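Local coordinates for putative PadR-family transcriptional regulatory protein (Bacteroides fragilis, PDB 5H20) that probably binds DNA as a dimeric PadR-like transcription factor with a winged helix-turn-helix fold and so regulates transcription, at residues 6-9 and 10-14; 52-55 and 56-59. All blocks are in the same frame, centred on the assembly; numbering follows the deposited sequence.

Contact 1 of 2, residues 6-9 and 10-14; sequences VKSQ and MRKGM. With PO4 (phosphate ion), chain B.
K7 and R11 both set CG opposite the carbonyl carbon (chi1 -76° and -74°) and continue as extended chains, so that two side chains four residues apart on one alpha-helix, residues 5-23 of the winged helix-turn-helix subunit, reach the same phosphate ion. The ion probably comes from the crystallisation liquor. K7 NZ donates to two of its oxygens, O2 at 2.8 Å and O4 at 2.9 Å. The R11 guanidinium meets the ion at its edge, with the phosphorus in its plane; NH1 gives O1 a nearly straight bond of 2.8 Å, and NH2 adds a weak one to O2. K7 CB lies over one guanidinium face, 4.1 Å above its plane but offset toward the rim. E90 of the second subunit takes a salt bridge from R11 NE, so two anionic partners fix the group's orientation. The phosphate, whose O2 is shared by K7 NZ and, weakly, R11 NH2, probably offsets their like charges.

The i to i+4 bonds include K12 N to S8 O at 3.0 Å, with an N-H...O angle of 165°. On the buried side V6 and M10 lie alongside each other, and V6 CG1 meets M10 SD at 4.1 Å.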
ATOM      1  N   VAL A   6       4.686   3.775  10.299  1.00 77.16           N
ATOM      2  CA  VAL A   6       4.324   3.989   8.884  1.00 69.62           C
ATOM      3  C   VAL A   6       4.922   2.911   7.962  1.00 65.34           C
ATOM      4  O   VAL A   6       4.220   2.352   7.119  1.00 61.66           O
ATOM      5  CB  VAL A   6       4.717   5.403   8.375  1.00 71.99           C
ATOM      6  CG1 VAL A   6       4.254   5.617   6.937  1.00 71.13           C
ATOM      7  CG2 VAL A   6       4.127   6.487   9.267  1.00 75.40           C
ATOM      8  N   LYS A   7       6.209   2.619   8.134  1.00 66.48           N
ATOM      9  CA  LYS A   7       6.881   1.571   7.360  1.00 64.86           C
ATOM     10  C   LYS A   7       6.216   0.196   7.554  1.00 61.98           C
ATOM     11  O   LYS A   7       5.987  -0.532   6.588  1.00 59.06           O
ATOM     12  CB  LYS A   7       8.360   1.502   7.730  1.00 70.04           C
ATOM     13  CG  LYS A   7       9.218   2.602   7.140  1.00 73.44           C
ATOM     14  CD  LYS A   7      10.646   2.484   7.659  1.00 80.34           C
ATOM     15  CE  LYS A   7      11.640   3.046   6.667  1.00 85.19           C
ATOM     16  NZ  LYS A   7      12.977   2.401   6.846  1.00 94.37           N
ATOM     17  N   SER A   8       5.895  -0.130   8.804  1.00 63.90           N
ATOM     18  CA  SER A   8       5.230  -1.391   9.152  1.00 64.83           C
ATOM     19  C   SER A   8       3.854  -1.571   8.492  1.00 59.96           C
ATOM     20  O   SER A   8       3.589  -2.638   7.920  1.00 59.10           O
ATOM     21  CB  SER A   8       5.102  -1.534  10.670  1.00 71.31           C
ATOM     22  OG  SER A   8       4.550  -2.791  11.012  1.00 75.58           O
ATOM     23  N   GLN A   9       3.000  -0.541   8.568  1.00 58.09           N
ATOM     24  CA  GLN A   9       1.641  -0.621   8.017  0.50 56.75           C
ATOM     25  C   GLN A   9       1.661  -0.692   6.491  1.00 53.49           C
ATOM     26  O   GLN A   9       0.876  -1.451   5.887  1.00 54.12           O
ATOM     27  CB  GLN A   9       0.708   0.487   8.558  0.50 59.03           C
ATOM     28  CG  GLN A   9       1.144   1.932   8.351  0.50 59.44           C
ATOM     29  CD  GLN A   9       0.416   2.617   7.206  0.50 59.99           C
ATOM     30  OE1 GLN A   9       0.728   3.747   6.861  0.50 62.18           O
ATOM     31  NE2 GLN A   9      -0.557   1.932   6.615  0.50 59.96           N
ATOM     32  N   MET A  10       2.566   0.076   5.881  1.00 52.22           N
ATOM     33  CA  MET A  10       2.741   0.110   4.420  1.00 51.57           C
ATOM     34  C   MET A  10       3.257  -1.223   3.851  1.00 51.39           C
ATOM     35  O   MET A  10       2.863  -1.624   2.759  1.00 51.69           O
ATOM     36  CB  MET A  10       3.647   1.281   3.985  1.00 53.45           C
ATOM     37  CG  MET A  10       2.982   2.652   4.052  1.00 55.17           C
ATOM     38  SD  MET A  10       3.857   4.008   3.228  1.00 62.32           S
ATOM     39  CE  MET A  10       3.548   3.632   1.505  1.00 67.42           C
ATOM     40  N   ARG A  11       4.136  -1.890   4.600  1.00 51.38           N
ATOM     41  CA  ARG A  11       4.660  -3.207   4.223  1.00 52.88           C
ATOM     42  C   ARG A  11       3.625  -4.316   4.392  1.00 51.86           C
ATOM     43  O   ARG A  11       3.563  -5.228   3.560  1.00 54.15           O
ATOM     44  CB  ARG A  11       5.940  -3.536   5.009  1.00 56.09           C
ATOM     45  CG  ARG A  11       7.160  -2.770   4.542  1.00 58.72           C
ATOM     46  CD  ARG A  11       8.310  -2.875   5.534  1.00 63.99           C
ATOM     47  NE  ARG A  11       9.481  -2.168   5.030  1.00 68.26           N
ATOM     48  CZ  ARG A  11      10.518  -1.759   5.766  1.00 74.16           C
ATOM     49  NH1 ARG A  11      10.563  -1.964   7.078  1.00 77.17           N
ATOM     50  NH2 ARG A  11      11.526  -1.128   5.184  1.00 78.69           N
ATOM     51  N   LYS A  12       2.836  -4.245   5.471  1.00 50.57           N
ATOM     52  CA  LYS A  12       1.658  -5.124   5.658  1.00 51.20           C
ATOM     53  C   LYS A  12       0.691  -4.954   4.492  1.00 48.29           C
ATOM     54  O   LYS A  12       0.154  -5.942   3.994  1.00 50.33           O
ATOM     55  CB  LYS A  12       0.910  -4.828   6.971  1.00 53.24           C
ATOM     56  CG  LYS A  12       1.642  -5.246   8.232  1.00 59.56           C
ATOM     57  CD  LYS A  12       0.786  -5.074   9.482  1.00 65.29           C
ATOM     58  CE  LYS A  12       1.655  -5.139  10.738  1.00 73.25           C
ATOM     59  NZ  LYS A  12       0.853  -5.199  11.993  1.00 82.27           N
ATOM     60  N   GLY A  13       0.495  -3.697   4.079  1.00 45.54           N
ATOM     61  CA  GLY A  13      -0.376  -3.321   2.960  1.00 46.36           C
ATOM     62  C   GLY A  13       0.050  -3.968   1.660  1.00 47.60           C
ATOM     63  O   GLY A  13      -0.774  -4.567   0.958  1.00 49.96           O
ATOM     64  N   MET A  14       1.342  -3.869   1.357  1.00 47.22           N
ATOM     65  CA  MET A  14       1.899  -4.507   0.157  1.00 50.97           C
ATOM     66  C   MET A  14       1.635  -6.024   0.139  1.00 50.59           C
ATOM     67  O   MET A  14       1.119  -6.551  -0.851  1.00 53.42           O
ATOM     68  CB  MET A  14       3.382  -4.185  -0.023  1.00 53.45           C
ATOM     69  CG  MET A  14       3.705  -2.709  -0.254  1.00 55.83           C
ATOM     70  SD  MET A  14       3.062  -2.029  -1.802  1.00 65.09           S
ATOM     71  CE  MET A  14       4.136  -2.835  -2.992  1.00 72.54           C
TER
HETATM   72  P   PO4 B 201      13.729  -0.340   8.736  0.50 53.31           P
HETATM   73  O1  PO4 B 201      12.423  -1.080   8.911  0.50 51.35           O
HETATM   74  O2  PO4 B 201      14.049  -0.191   7.266  0.50 50.38           O
HETATM   75  O3  PO4 B 201      14.837  -1.111   9.415  0.50 52.27           O
HETATM   76  O4  PO4 B 201      13.601   1.030   9.358  0.50 53.67           O

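Contact 2 of 2, residues 52-55 and 56-59; sequences LLTR and LKND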
ATOM      1  N   LEU A  52      -1.891 -11.825   8.644  1.00 53.93           N
ATOM      2  CA  LEU A  52      -2.476 -11.002   7.575  1.00 52.44           C
ATOM      3  C   LEU A  52      -3.726 -11.657   6.978  1.00 51.34           C
ATOM      4  O   LEU A  52      -4.743 -10.975   6.729  1.00 51.52           O
ATOM      5  CB  LEU A  52      -1.434 -10.707   6.501  1.00 51.59           C
ATOM      6  CG  LEU A  52      -0.510  -9.478   6.585  1.00 53.30           C
ATOM      7  CD1 LEU A  52      -0.239  -8.897   7.973  1.00 55.94           C
ATOM      8  CD2 LEU A  52       0.774  -9.774   5.846  1.00 53.13           C
ATOM      9  N   LEU A  53      -3.654 -12.975   6.776  1.00 50.84           N
ATOM     10  CA  LEU A  53      -4.807 -13.766   6.376  1.00 50.74           C
ATOM     11  C   LEU A  53      -5.960 -13.568   7.364  1.00 52.40           C
ATOM     12  O   LEU A  53      -7.095 -13.291   6.950  1.00 52.04           O
ATOM     13  CB  LEU A  53      -4.438 -15.252   6.281  1.00 51.47           C
ATOM     14  CG  LEU A  53      -3.357 -15.683   5.295  1.00 50.77           C
ATOM     15  CD1 LEU A  53      -3.095 -17.172   5.488  1.00 53.12           C
ATOM     16  CD2 LEU A  53      -3.766 -15.362   3.863  1.00 49.17           C
ATOM     17  N   THR A  54      -5.637 -13.688   8.656  1.00 54.67           N
ATOM     18  CA  THR A  54      -6.576 -13.476   9.756  1.00 57.35           C
ATOM     19  C   THR A  54      -7.157 -12.048   9.720  1.00 57.36           C
ATOM     20  O   THR A  54      -8.379 -11.891   9.842  1.00 58.47           O
ATOM     21  CB  THR A  54      -5.937 -13.850  11.128  1.00 60.73           C
ATOM     22  OG1 THR A  54      -5.636 -15.253  11.139  1.00 61.90           O
ATOM     23  CG2 THR A  54      -6.874 -13.559  12.308  1.00 64.33           C
ATOM     24  N   ARG A  55      -6.294 -11.047   9.497  1.00 56.83           N
ATOM     25  CA  ARG A  55      -6.703  -9.640   9.412  0.50 57.98           C
ATOM     26  C   ARG A  55      -7.655  -9.381   8.234  1.00 56.56           C
ATOM     27  O   ARG A  55      -8.652  -8.678   8.378  1.00 58.16           O
ATOM     28  CB  ARG A  55      -5.472  -8.731   9.320  0.50 58.65           C
ATOM     29  CG  ARG A  55      -5.672  -7.346   9.904  0.50 62.33           C
ATOM     30  CD  ARG A  55      -4.361  -6.579   9.950  0.50 63.98           C
ATOM     31  NE  ARG A  55      -3.302  -7.341  10.608  0.50 64.02           N
ATOM     32  CZ  ARG A  55      -2.257  -6.789  11.213  0.50 66.75           C
ATOM     33  NH1 ARG A  55      -2.144  -5.470  11.251  0.50 70.08           N
ATOM     34  NH2 ARG A  55      -1.336  -7.551  11.788  0.50 67.15           N
ATOM     35  N   LEU A  56      -7.329  -9.961   7.075  1.00 54.09           N
ATOM     36  CA  LEU A  56      -8.152  -9.849   5.860  1.00 53.43           C
ATOM     37  C   LEU A  56      -9.492 -10.593   5.990  1.00 54.43           C
ATOM     38  O   LEU A  56     -10.523 -10.082   5.523  1.00 55.50           O
ATOM     39  CB  LEU A  56      -7.384 -10.308   4.610  1.00 51.25           C
ATOM     40  CG  LEU A  56      -6.170  -9.506   4.086  1.00 51.18           C
ATOM     41  CD1 LEU A  56      -5.195 -10.413   3.350  1.00 49.49           C
ATOM     42  CD2 LEU A  56      -6.569  -8.332   3.199  1.00 52.74           C
ATOM     43  N   LYS A  57      -9.478 -11.777   6.621  1.00 54.74           N
ATOM     44  CA  LYS A  57     -10.723 -12.508   6.937  1.00 56.97           C
ATOM     45  C   LYS A  57     -11.621 -11.707   7.881  1.00 59.89           C
ATOM     46  O   LYS A  57     -12.838 -11.657   7.679  1.00 61.51           O
ATOM     47  CB  LYS A  57     -10.449 -13.910   7.525  1.00 57.88           C
ATOM     48  CG  LYS A  57     -11.631 -14.492   8.303  1.00 61.32           C
ATOM     49  CD  LYS A  57     -11.242 -15.527   9.347  1.00 64.06           C
ATOM     50  CE  LYS A  57     -10.412 -14.977  10.503  1.00 65.34           C
ATOM     51  NZ  LYS A  57     -11.224 -14.874  11.756  1.00 69.46           N
ATOM     52  N   ASN A  58     -11.011 -11.101   8.903  1.00 61.33           N
ATOM     53  CA  ASN A  58     -11.734 -10.311   9.906  1.00 65.32           C
ATOM     54  C   ASN A  58     -12.436  -9.087   9.330  1.00 66.87           C
ATOM     55  O   ASN A  58     -13.493  -8.692   9.814  1.00 70.28           O
ATOM     56  CB  ASN A  58     -10.816  -9.919  11.074  1.00 66.82           C
ATOM     57  CG  ASN A  58     -10.603 -11.056  12.067  1.00 68.27           C
ATOM     58  OD1 ASN A  58     -11.278 -12.087  12.014  1.00 68.67           O
ATOM     59  ND2 ASN A  58      -9.662 -10.869  12.983  1.00 69.93           N
ATOM     60  N   ASP A  59     -11.848  -8.511   8.286  1.00 65.52           N
ATOM     61  CA  ASP A  59     -12.467  -7.418   7.544  1.00 67.97           C
ATOM     62  C   ASP A  59     -13.321  -7.928   6.362  1.00 67.24           C
ATOM     63  O   ASP A  59     -13.739  -7.145   5.505  1.00 68.76           O
ATOM     64  CB  ASP A  59     -11.398  -6.412   7.080  1.00 68.03           C
ATOM     65  CG  ASP A  59     -11.996  -5.081   6.638  1.00 72.09           C
ATOM     66  OD1 ASP A  59     -13.018  -4.649   7.218  1.00 75.83           O
ATOM     67  OD2 ASP A  59     -11.449  -4.465   5.702  1.00 72.43           O
TER
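L52 and L56 meet on the buried side of an alpha-helix, residues 46-58, in the winged helix-turn-helix fold expected of a PadR-like protein, where it is probably the DNA-recognition helix. Here the packing is close: L56 CG lies 3.3 Å from L52 O, the same carbonyl oxygen that accepts the hydrogen bond from L56 N. With CG opposite its own carbonyl carbon (chi1 -67°), the L56 side chain leans back over the preceding turn. The surroundings confirm the burial. L52 packs on L15 and E16 of helix 5-23, L53 reaches I19 of that helix and also A30 and I33 of helix 30-39, and both L53 and L56 touch L62 of strand 62-67.

The other side of the helix is polar and more open. T54 and N58 stand side by side and point the same way, but their side chains touch only loosely, T54 CG2 coming no nearer to N58 ND2 than 3.9 Å. N58 instead folds onto the backbone, its CG being 3.3 Å from T54 O. K57 bends at chi3 and chi4, which carries its ammonium group round to the neighbouring amide; NZ then donates to N58 OD1 at 2.8 Å, tilted 29° from the plane of that carbonyl. The T54 hydroxyl is bonded to Y50 O, one turn earlier.

Helical geometry ends at N58. D59 is the first residue to leave it, yet its amide still closes the last turn. The carboxylate of D59 turns to the second subunit, where D4 N donates to OD1. Of the four backbone bonds joining 52-55 to 56-59, D59 N to R55 O is the longest, at 3.2 Å, with an N-H...O angle of 145°.

Contact 1 comes first along the chain, near the start of helix 5-23, and contact 2 follows at the end of helix 46-58; their centres lie 15 Å apart. The two helices meet directly: K12 CG packs 4.1 Å from L52 CD1. Both contacts also face the second subunit. V6 and K7 pack on its D59, while R55, L56 and D59 pack on its V6, so the start of one subunit's first helix meets the end of the other's helix 46-58. Both contacts thus contribute to the interface between the subunits, consistent with a regulator that acts as a dimer.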